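PDB 7C6O: cobalamin biosynthesis protein CobN from Mycobacterium tuberculosis, which probably serves as the large, catalytic subunit of the cobaltochelatase that inserts cobalt into the corrin ring during cobalamin biosynthesis. Local coordinates for residues A[867-872]-A[1106-1111]. Sequence-based numbering, arbitrary orientation.
Sequences LARYRD and IRTRTL
With CG anti to the backbone N (chi1 -177°) and a bend at chi2, Arg869 leaves helix 853-874 and lays its guanidinium along strand 1107-1110; the first torsion of Thr1110 sets CG2 beside its own backbone N, where it meets that group. This is helix-on-sheet packing: the strand is the antiparallel outermost member of a mixed sheet, paired with strand 1094-1099, and the axes of segments 867-872 and 1107-1110 come within 8.8 Å, their N-to-C directions 43° apart. Arg869 NH1 reaches the carbonyl oxygen of Thr1108 near the guanidinium plane, at 3.3 Å, but the bend at the hydrogen (126°) makes this a weak bond. Thr1110 CG2 sits over one face of the guanidinium, 3.4 Å from Arg869 NH2, the two side chains crossing steeply. A firmer hold on the charge comes from Glu1113, whose OE2 makes a salt bridge with Arg869 NH2 while OE1 accepts a hydrogen bond from Thr1110 N, as in a capping box. One carboxylate thus links the arginine to the start of helix 1111-1123, where the Thr1110 side chain caps a backbone N. Two residues earlier on the strand, CB of Thr1108 is directed at the helix, and OG1 is hydrogen-bonded to Ser865 OG. Its methyl touches the base of the arginine side chain, Thr1108 CG2 lying 4.2 Å from Arg869 CB.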
# COMPACT_ATOMS: atom_id res chain seq x y z
N LEU A 867 13.71 -19.78 14.76
CA LEU A 867 13.73 -21.11 15.34
C LEU A 867 14.98 -21.33 16.18
O LEU A 867 14.91 -21.93 17.26
CB LEU A 867 13.63 -22.17 14.24
CG LEU A 867 12.32 -22.14 13.43
CD1 LEU A 867 12.35 -23.14 12.30
CD2 LEU A 867 11.13 -22.39 14.34
N ALA A 868 16.14 -20.85 15.70
CA ALA A 868 17.37 -20.99 16.47
C ALA A 868 17.26 -20.28 17.82
O ALA A 868 17.69 -20.82 18.85
CB ALA A 868 18.55 -20.44 15.67
N ARG A 869 16.69 -19.08 17.83
CA ARG A 869 16.55 -18.34 19.08
C ARG A 869 15.65 -19.09 20.06
O ARG A 869 15.98 -19.23 21.24
CB ARG A 869 15.99 -16.94 18.81
CG ARG A 869 15.87 -16.06 20.05
CD ARG A 869 17.24 -15.76 20.65
NE ARG A 869 17.16 -15.07 21.93
CZ ARG A 869 17.33 -13.76 22.09
NH1 ARG A 869 17.60 -12.99 21.05
NH2 ARG A 869 17.23 -13.23 23.30
N TYR A 870 14.50 -19.58 19.58
CA TYR A 870 13.57 -20.27 20.46
C TYR A 870 14.18 -21.55 21.01
O TYR A 870 14.10 -21.82 22.22
CB TYR A 870 12.27 -20.58 19.72
CG TYR A 870 11.17 -21.08 20.63
CD1 TYR A 870 11.03 -22.44 20.90
CD2 TYR A 870 10.29 -20.20 21.23
CE1 TYR A 870 10.03 -22.90 21.73
CE2 TYR A 870 9.28 -20.65 22.06
CZ TYR A 870 9.16 -22.00 22.31
OH TYR A 870 8.16 -22.44 23.14
N ARG A 871 14.80 -22.35 20.14
CA ARG A 871 15.39 -23.61 20.59
C ARG A 871 16.55 -23.38 21.54
O ARG A 871 16.74 -24.14 22.49
CB ARG A 871 15.82 -24.43 19.37
CG ARG A 871 16.23 -25.86 19.70
CD ARG A 871 16.23 -26.73 18.45
NE ARG A 871 16.84 -28.04 18.69
CZ ARG A 871 16.18 -29.10 19.16
NH1 ARG A 871 14.89 -29.01 19.44
NH2 ARG A 871 16.82 -30.24 19.36
N ASP A 872 17.32 -22.30 21.33
CA ASP A 872 18.40 -21.97 22.25
C ASP A 872 17.87 -21.68 23.65
O ASP A 872 18.50 -22.04 24.65
CB ASP A 872 19.18 -20.76 21.73
CG ASP A 872 20.16 -21.12 20.63
OD1 ASP A 872 20.33 -22.33 20.35
OD2 ASP A 872 20.77 -20.20 20.05
N ILE A 1106 20.25 -10.73 8.84
CA ILE A 1106 18.98 -10.92 9.52
C ILE A 1106 19.23 -11.44 10.93
O ILE A 1106 20.01 -12.38 11.14
CB ILE A 1106 18.07 -11.86 8.72
CG1 ILE A 1106 17.46 -11.09 7.54
CG2 ILE A 1106 16.98 -12.45 9.60
CD1 ILE A 1106 16.61 -11.93 6.65
N ARG A 1107 18.60 -10.81 11.91
CA ARG A 1107 18.76 -11.15 13.32
C ARG A 1107 17.40 -11.21 13.99
O ARG A 1107 16.44 -10.57 13.55
CB ARG A 1107 19.65 -10.12 14.05
CG ARG A 1107 21.08 -10.06 13.55
CD ARG A 1107 21.64 -8.65 13.66
NE ARG A 1107 20.97 -7.75 12.72
CZ ARG A 1107 20.98 -6.42 12.82
NH1 ARG A 1107 21.60 -5.83 13.82
NH2 ARG A 1107 20.35 -5.68 11.91
N THR A 1108 17.32 -12.00 15.06
CA THR A 1108 16.11 -12.12 15.87
C THR A 1108 16.44 -11.72 17.30
O THR A 1108 17.47 -12.11 17.84
CB THR A 1108 15.56 -13.55 15.83
OG1 THR A 1108 15.23 -13.90 14.48
CG2 THR A 1108 14.31 -13.68 16.69
N ARG A 1109 15.56 -10.93 17.90
CA ARG A 1109 15.69 -10.57 19.30
C ARG A 1109 14.31 -10.59 19.94
O ARG A 1109 13.29 -10.61 19.26
CB ARG A 1109 16.37 -9.21 19.48
CG ARG A 1109 15.64 -8.04 18.85
CD ARG A 1109 16.50 -6.77 18.91
NE ARG A 1109 17.66 -6.86 18.03
CZ ARG A 1109 17.71 -6.32 16.81
NH1 ARG A 1109 16.68 -5.64 16.33
NH2 ARG A 1109 18.81 -6.45 16.08
N THR A 1110 14.30 -10.61 21.27
CA THR A 1110 13.02 -10.58 21.97
C THR A 1110 12.43 -9.18 21.91
O THR A 1110 13.11 -8.19 21.63
CB THR A 1110 13.18 -11.02 23.43
OG1 THR A 1110 13.93 -10.04 24.16
CG2 THR A 1110 13.91 -12.36 23.51
N LEU A 1111 11.12 -9.10 22.17
CA LEU A 1111 10.45 -7.81 22.22
C LEU A 1111 11.02 -6.94 23.33
O LEU A 1111 11.16 -5.72 23.17
CB LEU A 1111 8.94 -8.00 22.40
CG LEU A 1111 8.07 -6.75 22.52
CD1 LEU A 1111 8.27 -5.83 21.32
CD2 LEU A 1111 6.61 -7.15 22.66